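Local coordinates for N-acetylglucosamine 2-epimerase (Xylella fastidiosa, PDB 3GT5), which probably acts as an isomerase of the N-acylglucosamine 2-epimerase family, which includes enzymes that interconvert N-acylglucosamine and N-acylmannosamine, at residues A[292-297]-A[302-307]; A[231-236]-A[241-246]; A[283-288]-A[335-340]. All coordinates share one frame; numbering follows the deposited sequence.

Contact 1: A[292-297]-A[302-307]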
loop_
_atom_site.group_PDB
_atom_site.type_symbol
_atom_site.label_atom_id
_atom_site.label_comp_id
_atom_site.label_asym_id
_atom_site.label_seq_id
_atom_site.Cartn_x
_atom_site.Cartn_y
_atom_site.Cartn_z
ATOM N N LEU A 292 -13.286 10.977 -0.030
ATOM C CA LEU A 292 -13.810 9.700 -0.485
ATOM C C LEU A 292 -14.146 8.817 0.723
ATOM O O LEU A 292 -13.298 8.577 1.615
ATOM C CB LEU A 292 -12.774 8.992 -1.359
ATOM C CG LEU A 292 -12.398 9.645 -2.670
ATOM C CD1 LEU A 292 -11.172 8.912 -3.241
ATOM C CD2 LEU A 292 -13.557 9.585 -3.628
ATOM N N CYS A 293 -15.395 8.320 0.742
ATOM C CA CYS A 293 -15.842 7.368 1.768
ATOM C C CYS A 293 -15.122 6.019 1.654
ATOM O O CYS A 293 -14.567 5.700 0.593
ATOM C CB CYS A 293 -17.355 7.141 1.647
ATOM S SG CYS A 293 -18.297 8.636 2.028
ATOM N N TYR A 294 -15.111 5.263 2.739
ATOM C CA TYR A 294 -14.308 4.033 2.836
ATOM C C TYR A 294 -14.858 2.869 1.997
ATOM O O TYR A 294 -14.073 2.122 1.396
ATOM C CB TYR A 294 -14.223 3.586 4.265
ATOM C CG TYR A 294 -13.199 2.531 4.588
ATOM C CD1 TYR A 294 -11.868 2.646 4.173
ATOM C CD2 TYR A 294 -13.536 1.464 5.400
ATOM C CE1 TYR A 294 -10.916 1.700 4.561
ATOM C CE2 TYR A 294 -12.609 0.499 5.759
ATOM C CZ TYR A 294 -11.304 0.626 5.335
ATOM O OH TYR A 294 -10.397 -0.314 5.759
ATOM N N GLY A 295 -16.183 2.714 1.971
ATOM C CA GLY A 295 -16.781 1.486 1.439
ATOM C C GLY A 295 -18.188 1.673 0.918
ATOM O O GLY A 295 -18.945 2.517 1.425
ATOM N N PHE A 296 -18.518 0.944 -0.134
ATOM C CA PHE A 296 -19.892 0.887 -0.622
ATOM C C PHE A 296 -20.280 -0.548 -0.940
ATOM O O PHE A 296 -19.440 -1.393 -1.295
ATOM C CB PHE A 296 -20.179 1.868 -1.781
ATOM C CG PHE A 296 -19.327 1.675 -3.000
ATOM C CD1 PHE A 296 -19.707 0.820 -4.003
ATOM C CD2 PHE A 296 -18.171 2.418 -3.159
ATOM C CE1 PHE A 296 -18.947 0.698 -5.169
ATOM C CE2 PHE A 296 -17.368 2.264 -4.297
ATOM C CZ PHE A 296 -17.744 1.410 -5.290
ATOM N N ALA A 297 -21.558 -0.839 -0.717
ATOM C CA ALA A 297 -22.104 -2.185 -0.958
ATOM C C ALA A 297 -22.312 -2.409 -2.450
ATOM O O ALA A 297 -22.239 -1.474 -3.258
ATOM C CB ALA A 297 -23.456 -2.341 -0.180
ATOM N N ILE A 302 -23.374 3.579 0.334
ATOM C CA ILE A 302 -22.222 3.711 1.232
ATOM C C ILE A 302 -22.426 2.876 2.488
ATOM O O ILE A 302 -23.438 3.026 3.210
ATOM C CB ILE A 302 -21.927 5.202 1.577
ATOM C CG1 ILE A 302 -21.598 5.992 0.319
ATOM C CG2 ILE A 302 -20.810 5.303 2.644
ATOM C CD1 ILE A 302 -20.399 5.538 -0.392
ATOM N N CYS A 303 -21.479 1.989 2.789
ATOM C CA CYS A 303 -21.596 1.149 3.970
ATOM C C CYS A 303 -20.634 1.568 5.076
ATOM O O CYS A 303 -20.777 1.138 6.219
ATOM C CB CYS A 303 -21.416 -0.329 3.614
ATOM S SG CYS A 303 -19.862 -0.682 2.766
ATOM N N ASP A 304 -19.656 2.421 4.743
ATOM C CA ASP A 304 -18.757 2.982 5.725
ATOM C C ASP A 304 -18.363 4.358 5.193
ATOM O O ASP A 304 -17.689 4.486 4.158
ATOM C CB ASP A 304 -17.555 2.017 5.976
ATOM C CG ASP A 304 -16.674 2.439 7.132
ATOM O OD1 ASP A 304 -16.698 3.630 7.515
ATOM O OD2 ASP A 304 -15.934 1.572 7.668
ATOM N N ASP A 305 -18.835 5.393 5.888
ATOM C CA ASP A 305 -18.561 6.739 5.466
ATOM C C ASP A 305 -17.355 7.383 6.149
ATOM O O ASP A 305 -17.146 8.560 5.907
ATOM C CB ASP A 305 -19.788 7.637 5.580
ATOM C CG ASP A 305 -20.197 7.922 6.994
ATOM O OD1 ASP A 305 -19.839 7.180 7.923
ATOM O OD2 ASP A 305 -20.911 8.940 7.168
ATOM N N ASP A 306 -16.595 6.632 6.961
ATOM C CA ASP A 306 -15.313 7.115 7.485
ATOM C C ASP A 306 -14.387 7.503 6.301
ATOM O O ASP A 306 -14.461 6.921 5.198
ATOM C CB ASP A 306 -14.630 6.083 8.392
ATOM C CG ASP A 306 -15.314 5.913 9.765
ATOM O OD1 ASP A 306 -16.101 6.800 10.172
ATOM O OD2 ASP A 306 -15.078 4.874 10.379
ATOM N N LYS A 307 -13.512 8.471 6.557
ATOM C CA LYS A 307 -12.605 9.001 5.577
ATOM C C LYS A 307 -11.188 8.614 6.026
ATOM O O LYS A 307 -10.691 9.094 7.051
ATOM C CB LYS A 307 -12.721 10.535 5.502
ATOM C CG LYS A 307 -14.145 11.084 5.350
ATOM C CD LYS A 307 -14.834 10.715 4.085
ATOM C CE LYS A 307 -16.364 11.115 4.154
ATOM N NZ LYS A 307 -16.618 12.580 4.359
HETATM O O HOH W 1 -12.308 6.541 3.234
#

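Contact 2: A[231-236]-A[241-246]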
loop_
_atom_site.group_PDB
_atom_site.type_symbol
_atom_site.label_atom_id
_atom_site.label_comp_id
_atom_site.label_asym_id
_atom_site.label_seq_id
_atom_site.Cartn_x
_atom_site.Cartn_y
_atom_site.Cartn_z
ATOM N N TYR A 231 -18.018 -12.625 3.269
ATOM C CA TYR A 231 -16.832 -12.664 4.111
ATOM C C TYR A 231 -16.687 -11.360 4.890
ATOM O O TYR A 231 -16.639 -10.287 4.302
ATOM C CB TYR A 231 -15.569 -12.934 3.273
ATOM C CG TYR A 231 -14.351 -13.200 4.107
ATOM C CD1 TYR A 231 -14.003 -14.487 4.501
ATOM C CD2 TYR A 231 -13.576 -12.142 4.583
ATOM C CE1 TYR A 231 -12.905 -14.717 5.337
ATOM C CE2 TYR A 231 -12.481 -12.364 5.350
ATOM C CZ TYR A 231 -12.151 -13.641 5.760
ATOM O OH TYR A 231 -11.044 -13.815 6.577
ATOM N N ASN A 232 -16.572 -11.488 6.206
ATOM C CA ASN A 232 -16.444 -10.371 7.166
ATOM C C ASN A 232 -17.630 -9.414 7.152
ATOM O O ASN A 232 -17.499 -8.260 7.557
ATOM C CB ASN A 232 -15.106 -9.630 7.053
ATOM C CG ASN A 232 -14.004 -10.299 7.816
ATOM O OD1 ASN A 232 -14.258 -11.222 8.622
ATOM N ND2 ASN A 232 -12.747 -9.849 7.580
ATOM N N ARG A 233 -18.798 -9.897 6.716
ATOM C CA ARG A 233 -19.981 -9.047 6.793
ATOM C C ARG A 233 -20.224 -8.659 8.272
ATOM O O ARG A 233 -20.623 -7.520 8.562
ATOM C CB ARG A 233 -21.192 -9.745 6.179
ATOM C CG ARG A 233 -22.273 -8.834 5.823
ATOM C CD ARG A 233 -23.444 -9.625 5.274
ATOM N NE ARG A 233 -23.354 -10.001 3.856
ATOM C CZ ARG A 233 -23.733 -9.225 2.836
ATOM N NH1 ARG A 233 -24.150 -7.982 3.042
ATOM N NH2 ARG A 233 -23.692 -9.679 1.600
ATOM N N ASP A 234 -19.927 -9.583 9.200
ATOM C CA ASP A 234 -20.064 -9.303 10.632
ATOM C C ASP A 234 -18.820 -8.740 11.329
ATOM O O ASP A 234 -18.867 -8.451 12.517
ATOM C CB ASP A 234 -20.619 -10.519 11.359
ATOM C CG ASP A 234 -22.145 -10.472 11.457
ATOM O OD1 ASP A 234 -22.723 -9.367 11.686
ATOM O OD2 ASP A 234 -22.762 -11.524 11.367
ATOM N N ASN A 235 -17.748 -8.500 10.578
ATOM C CA ASN A 235 -16.584 -7.772 11.095
ATOM C C ASN A 235 -16.082 -6.832 9.996
ATOM O O ASN A 235 -14.971 -6.981 9.496
ATOM C CB ASN A 235 -15.515 -8.783 11.524
ATOM C CG ASN A 235 -14.299 -8.126 12.168
ATOM O OD1 ASN A 235 -14.359 -6.979 12.630
ATOM N ND2 ASN A 235 -13.195 -8.838 12.173
ATOM N N PRO A 236 -16.915 -5.853 9.620
ATOM C CA PRO A 236 -16.698 -5.147 8.352
ATOM C C PRO A 236 -15.586 -4.099 8.388
ATOM O O PRO A 236 -15.174 -3.614 7.339
ATOM C CB PRO A 236 -18.076 -4.497 8.087
ATOM C CG PRO A 236 -18.624 -4.263 9.436
ATOM C CD PRO A 236 -18.161 -5.411 10.284
ATOM N N ARG A 241 -9.051 -6.895 5.768
ATOM C CA ARG A 241 -10.111 -7.613 5.049
ATOM C C ARG A 241 -11.482 -7.019 5.420
ATOM O O ARG A 241 -12.354 -7.716 5.940
ATOM C CB ARG A 241 -10.094 -9.112 5.394
ATOM C CG ARG A 241 -8.850 -9.849 4.872
ATOM C CD ARG A 241 -8.957 -11.330 5.162
ATOM N NE ARG A 241 -7.668 -11.995 4.962
ATOM C CZ ARG A 241 -7.431 -13.282 5.209
ATOM N NH1 ARG A 241 -8.389 -14.113 5.649
ATOM N NH2 ARG A 241 -6.209 -13.759 4.973
ATOM N N PRO A 242 -11.678 -5.721 5.095
ATOM C CA PRO A 242 -12.940 -5.057 5.405
ATOM C C PRO A 242 -14.056 -5.568 4.500
ATOM O O PRO A 242 -13.785 -6.163 3.463
ATOM C CB PRO A 242 -12.630 -3.580 5.097
ATOM C CG PRO A 242 -11.605 -3.605 4.063
ATOM C CD PRO A 242 -10.758 -4.843 4.359
ATOM N N TRP A 243 -15.302 -5.330 4.863
ATOM C CA TRP A 243 -16.402 -5.715 3.976
ATOM C C TRP A 243 -16.788 -4.566 3.039
ATOM O O TRP A 243 -16.860 -3.407 3.468
ATOM C CB TRP A 243 -17.648 -6.142 4.773
ATOM C CG TRP A 243 -18.729 -6.694 3.838
ATOM C CD1 TRP A 243 -18.854 -7.996 3.420
ATOM C CD2 TRP A 243 -19.815 -5.981 3.221
ATOM N NE1 TRP A 243 -19.908 -8.124 2.550
ATOM C CE2 TRP A 243 -20.527 -6.910 2.421
ATOM C CE3 TRP A 243 -20.244 -4.634 3.240
ATOM C CZ2 TRP A 243 -21.659 -6.551 1.685
ATOM C CZ3 TRP A 243 -21.372 -4.275 2.496
ATOM C CH2 TRP A 243 -22.050 -5.213 1.714
ATOM N N GLY A 244 -17.114 -4.889 1.788
ATOM C CA GLY A 244 -17.674 -3.919 0.829
ATOM C C GLY A 244 -16.665 -3.596 -0.260
ATOM O O GLY A 244 -15.476 -3.972 -0.126
ATOM N N PHE A 245 -17.112 -2.928 -1.334
ATOM C CA PHE A 245 -16.180 -2.406 -2.317
ATOM C C PHE A 245 -15.393 -1.295 -1.689
ATOM O O PHE A 245 -15.955 -0.431 -1.016
ATOM C CB PHE A 245 -16.894 -1.871 -3.562
ATOM C CG PHE A 245 -17.408 -2.934 -4.472
ATOM C CD1 PHE A 245 -16.529 -3.653 -5.264
ATOM C CD2 PHE A 245 -18.770 -3.182 -4.590
ATOM C CE1 PHE A 245 -16.969 -4.590 -6.137
ATOM C CE2 PHE A 245 -19.240 -4.160 -5.488
ATOM C CZ PHE A 245 -18.336 -4.868 -6.247
ATOM N N GLN A 246 -14.078 -1.321 -1.913
ATOM C CA GLN A 246 -13.156 -0.331 -1.375
ATOM C C GLN A 246 -12.766 0.593 -2.527
ATOM O O GLN A 246 -11.966 0.197 -3.370
ATOM C CB GLN A 246 -11.910 -1.058 -0.864
ATOM C CG GLN A 246 -12.145 -1.829 0.423
ATOM C CD GLN A 246 -11.824 -0.948 1.592
ATOM O OE1 GLN A 246 -10.710 -0.401 1.653
ATOM N NE2 GLN A 246 -12.781 -0.775 2.531
#

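Contact 3: A[283-288]-A[335-340]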
loop_
_atom_site.group_PDB
_atom_site.type_symbol
_atom_site.label_atom_id
_atom_site.label_comp_id
_atom_site.label_asym_id
_atom_site.label_seq_id
_atom_site.Cartn_x
_atom_site.Cartn_y
_atom_site.Cartn_z
ATOM N N ARG A 283 -19.080 6.896 -7.097
ATOM C CA ARG A 283 -19.796 6.242 -6.021
ATOM C C ARG A 283 -19.412 6.703 -4.641
ATOM O O ARG A 283 -20.248 6.601 -3.733
ATOM C CB ARG A 283 -19.585 4.740 -6.062
ATOM C CG ARG A 283 -20.061 4.088 -7.320
ATOM C CD ARG A 283 -21.400 3.307 -7.189
ATOM N NE ARG A 283 -21.591 2.639 -8.480
ATOM C CZ ARG A 283 -21.349 1.349 -8.789
ATOM N NH1 ARG A 283 -21.010 0.417 -7.895
ATOM N NH2 ARG A 283 -21.515 0.970 -10.048
ATOM N N SER A 284 -18.171 7.172 -4.439
ATOM C CA SER A 284 -17.681 7.371 -3.045
ATOM C C SER A 284 -17.347 8.806 -2.628
ATOM O O SER A 284 -17.154 9.019 -1.460
ATOM C CB SER A 284 -16.453 6.486 -2.767
ATOM O OG SER A 284 -15.385 6.913 -3.599
ATOM N N TRP A 285 -17.291 9.769 -3.547
ATOM C CA TRP A 285 -16.938 11.143 -3.183
ATOM C C TRP A 285 -18.118 11.792 -2.454
ATOM O O TRP A 285 -19.246 11.747 -2.948
ATOM C CB TRP A 285 -16.565 11.963 -4.415
ATOM C CG TRP A 285 -16.268 13.404 -4.114
ATOM C CD1 TRP A 285 -17.100 14.487 -4.333
ATOM C CD2 TRP A 285 -15.072 13.942 -3.524
ATOM N NE1 TRP A 285 -16.484 15.646 -3.922
ATOM C CE2 TRP A 285 -15.244 15.345 -3.430
ATOM C CE3 TRP A 285 -13.863 13.375 -3.072
ATOM C CZ2 TRP A 285 -14.253 16.192 -2.902
ATOM C CZ3 TRP A 285 -12.871 14.227 -2.555
ATOM C CH2 TRP A 285 -13.077 15.611 -2.469
ATOM N N ASP A 286 -17.858 12.315 -1.259
ATOM C CA ASP A 286 -18.833 13.041 -0.443
ATOM C C ASP A 286 -18.928 14.491 -0.990
ATOM O O ASP A 286 -18.090 15.315 -0.696
ATOM C CB ASP A 286 -18.396 12.970 1.016
ATOM C CG ASP A 286 -19.443 13.496 2.003
ATOM O OD1 ASP A 286 -19.368 13.070 3.206
ATOM O OD2 ASP A 286 -20.253 14.338 1.581
ATOM N N ALA A 287 -19.938 14.784 -1.820
ATOM C CA ALA A 287 -20.036 16.103 -2.452
ATOM C C ALA A 287 -20.401 17.163 -1.413
ATOM O O ALA A 287 -20.130 18.332 -1.631
ATOM C CB ALA A 287 -21.033 16.105 -3.629
ATOM N N VAL A 288 -20.955 16.749 -0.276
ATOM C CA VAL A 288 -21.359 17.680 0.780
ATOM C C VAL A 288 -20.193 18.053 1.720
ATOM O O VAL A 288 -19.866 19.230 1.855
ATOM C CB VAL A 288 -22.553 17.123 1.592
ATOM C CG1 VAL A 288 -22.958 18.094 2.737
ATOM C CG2 VAL A 288 -23.732 16.847 0.677
ATOM N N TYR A 335 -7.485 15.469 -8.862
ATOM C CA TYR A 335 -6.251 15.652 -8.092
ATOM C C TYR A 335 -6.337 16.838 -7.138
ATOM O O TYR A 335 -6.027 16.713 -5.960
ATOM C CB TYR A 335 -5.089 15.856 -9.055
ATOM C CG TYR A 335 -3.737 16.011 -8.418
ATOM C CD1 TYR A 335 -3.013 14.909 -8.010
ATOM C CD2 TYR A 335 -3.172 17.265 -8.224
ATOM C CE1 TYR A 335 -1.761 15.025 -7.404
ATOM C CE2 TYR A 335 -1.930 17.389 -7.612
ATOM C CZ TYR A 335 -1.220 16.286 -7.209
ATOM O OH TYR A 335 0.021 16.444 -6.598
ATOM N N ASP A 336 -6.776 17.973 -7.668
ATOM C CA ASP A 336 -6.842 19.213 -6.899
ATOM C C ASP A 336 -7.868 19.126 -5.786
ATOM O O ASP A 336 -7.612 19.569 -4.690
ATOM C CB ASP A 336 -7.203 20.416 -7.796
ATOM C CG ASP A 336 -6.085 20.835 -8.760
ATOM O OD1 ASP A 336 -4.902 20.415 -8.679
ATOM O OD2 ASP A 336 -6.416 21.659 -9.641
ATOM N N ARG A 337 -9.027 18.546 -6.042
ATOM C CA ARG A 337 -10.038 18.470 -4.978
ATOM C C ARG A 337 -9.690 17.465 -3.884
ATOM O O ARG A 337 -10.014 17.671 -2.694
ATOM C CB ARG A 337 -11.474 18.299 -5.542
ATOM C CG ARG A 337 -11.905 16.954 -6.043
ATOM C CD ARG A 337 -13.443 16.984 -6.435
ATOM N NE ARG A 337 -13.760 17.944 -7.512
ATOM C CZ ARG A 337 -13.709 17.729 -8.843
ATOM N NH1 ARG A 337 -13.367 16.564 -9.376
ATOM N NH2 ARG A 337 -14.025 18.714 -9.678
ATOM N N LEU A 338 -9.019 16.377 -4.274
ATOM C CA LEU A 338 -8.552 15.394 -3.305
ATOM C C LEU A 338 -7.520 16.043 -2.395
ATOM O O LEU A 338 -7.572 15.888 -1.181
ATOM C CB LEU A 338 -7.976 14.143 -4.017
ATOM C CG LEU A 338 -9.087 13.216 -4.546
ATOM C CD1 LEU A 338 -8.529 12.280 -5.619
ATOM C CD2 LEU A 338 -9.724 12.395 -3.455
ATOM N N TRP A 339 -6.563 16.758 -2.989
ATOM C CA TRP A 339 -5.580 17.452 -2.144
ATOM C C TRP A 339 -6.233 18.546 -1.274
ATOM O O TRP A 339 -5.835 18.707 -0.137
ATOM C CB TRP A 339 -4.446 18.056 -2.978
ATOM C CG TRP A 339 -3.250 17.217 -3.093
ATOM C CD1 TRP A 339 -2.671 16.755 -4.239
ATOM C CD2 TRP A 339 -2.425 16.774 -2.022
ATOM N NE1 TRP A 339 -1.546 16.027 -3.936
ATOM C CE2 TRP A 339 -1.369 16.028 -2.583
ATOM C CE3 TRP A 339 -2.458 16.953 -0.634
ATOM C CZ2 TRP A 339 -0.375 15.453 -1.797
ATOM C CZ3 TRP A 339 -1.496 16.365 0.139
ATOM C CH2 TRP A 339 -0.461 15.626 -0.440
ATOM N N ALA A 340 -7.188 19.296 -1.824
ATOM C CA ALA A 340 -7.846 20.351 -1.048
ATOM C C ALA A 340 -8.513 19.761 0.175
ATOM O O ALA A 340 -8.400 20.293 1.273
ATOM C CB ALA A 340 -8.834 21.113 -1.883
#

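Contact 1: A[292-297]-A[302-307]
Cys-293, Ile-302 and Tyr-294 bury the most surface where 292-297 runs antiparallel to 302-307. Ile-302 lies on the same side of the strands as Phe-296. Its CG1 is anti to the carbonyl carbon (chi1 -61°), which carries CD1 back across the hairpin, 3.9 Å from Phe-296 CB and 4.0 Å from Cys-293 CB. One methyl thus spans two residues of the other segment. Cys-293 is shared differently: CB meets Ile-302, while SG turns to the aliphatic end of Lys-307, 3.8 Å from its CE. The ammonium of Lys-307 is held elsewhere, by Gly-290 O and Gly-360 O among others.

Tyr-294 pairs with Asp-304. Ring atom CD2 comes 3.3 Å from Asp-304 OD2, and ring and carboxylate planes stand 75° apart, so the two flat groups do not stack. The other carboxylate oxygen, Asp-304 OD1, accepts from Asp-306 N at 3.1 Å, an Asx turn that holds the carboxylate beside the tyrosine.

The backbone between these side chains is irregular. Gly-295 N donates to Asp-304 O at 3.2 Å on a lone pair, and Tyr-294 N adds a weak bond to the same oxygen. Gly-295 O in turn accepts from Cys-303 N at 2.9 Å, the donor lying 45° out of the carbonyl plane, and weakly from Asp-304 N. Two donors therefore converge on each oxygen. Toward Lys-307, a water donates to both Leu-292 O and Asp-306 O, bridging the segments.

Such doubled pairings are the signature of the classic beta bulge. Here two bulges, Tyr-294 and Gly-295 facing Asp-304 and Cys-303 and Asp-304 facing Gly-295, shift the register within a beta hairpin that joins helices 269-284 and 309-326 of what the family suggests is an (alpha/alpha)6 barrel.

Contact 2: A[231-236]-A[241-246]
Tyr-231 and Asn-232 meet Arg-241 in the tight part of this contact, where two short hydrogen bonds cross. Asn-232 ND2 donates to Arg-241 O at 2.7 Å in an almost straight bond (174°), with that oxygen in the plane of the amide. Beside it Arg-241, extended from CG to NE, brings NH1 to Tyr-231 OH at 2.8 Å. The hydroxyl lies in the guanidinium plane, and NH2 of the same group makes salt bridges with Asp-158 and Glu-159. A type I beta turn from Asn-232 to Asn-235 shapes this side of the long loop between strand 220-221 and helix 247-263. Trp-243, which gives up more surface than any other residue here, leads from the tight part to the solvent side. The edge of its indole abuts Tyr-231 O, 3.3 Å from CD1, while NE1 donates to Trp-229 O. Its backbone N donates to Pro-236 O at 3.0 Å. On the solvent side its side chain meets exposed Pro-236 and Arg-233 without hydrogen bonds, more loosely. Pro-236 CB touches Trp-243 CB at 3.7 Å. Arg-233 runs alongside, its CG making a CH-pi contact 4.2 Å from the centroid of the five-membered ring. A bend at chi3 (-82°) turns the guanidinium so that one of its faces meets the benzene-ring rim of the indole, NH1 lying 3.2 Å from CZ2. The two planes remain 46° apart, and NE of Arg-233 pairs with Asp-230.

Contact 3: A[283-288]-A[335-340]
Trp-285 reaches toward helix 329-346 and meets Arg-337 and Leu-338 with the six-membered part of its indole. Its CG is anti to the backbone N (chi1 177°), which extends the indole toward that helix from the first residue to leave helix 269-284. The aliphatic run of Arg-337 passes over one ring face. Its CD lies 4.1 Å from the centroid of the six-membered ring and 29° off the normal, a CH-pi contact displaced toward the rim, with CZ2 the nearest ring atom at 3.7 Å. The guanidinium itself is not laid on this ring: its plane stands 65° from the indole, and its cation-pi partner is Trp-334, which also meets Trp-285 edge-to-face. Leu-338 comes to another part of the ring. Its CD2 lies 3.8 Å from Trp-285 CZ3, and the two side chains run antiparallel where they pass, while Leu-292 touches both. Only 152 Å² is buried, and no hydrogen bond crosses between the segments. Between these segments the contact is thus consistent with dispersion and CH-pi attraction, with the charge of Arg-337 directed to a neighbouring ring.

How the contacts relate
Contact 1 sits between the other two, its centre about 11 Å from that of contact 2 and about 13 Å from that of contact 3. Contacts 2 and 3 are about 23 Å apart by centres and do not touch. Toward contact 2, Phe-296 O lies 2.8 Å from Phe-245 N, a probable hydrogen bond, and Ala-297 CB packs on Trp-243 CH2. Toward contact 3, Cys-293 N lies 2.9 Å from Ser-284 O, again a probable hydrogen bond, and Lys-307 NZ forms a salt bridge with Asp-286 OD1 at 3.0 Å. In sequence, contact 1 is nested inside the loop closed by contact 3, whereas contact 2 precedes both.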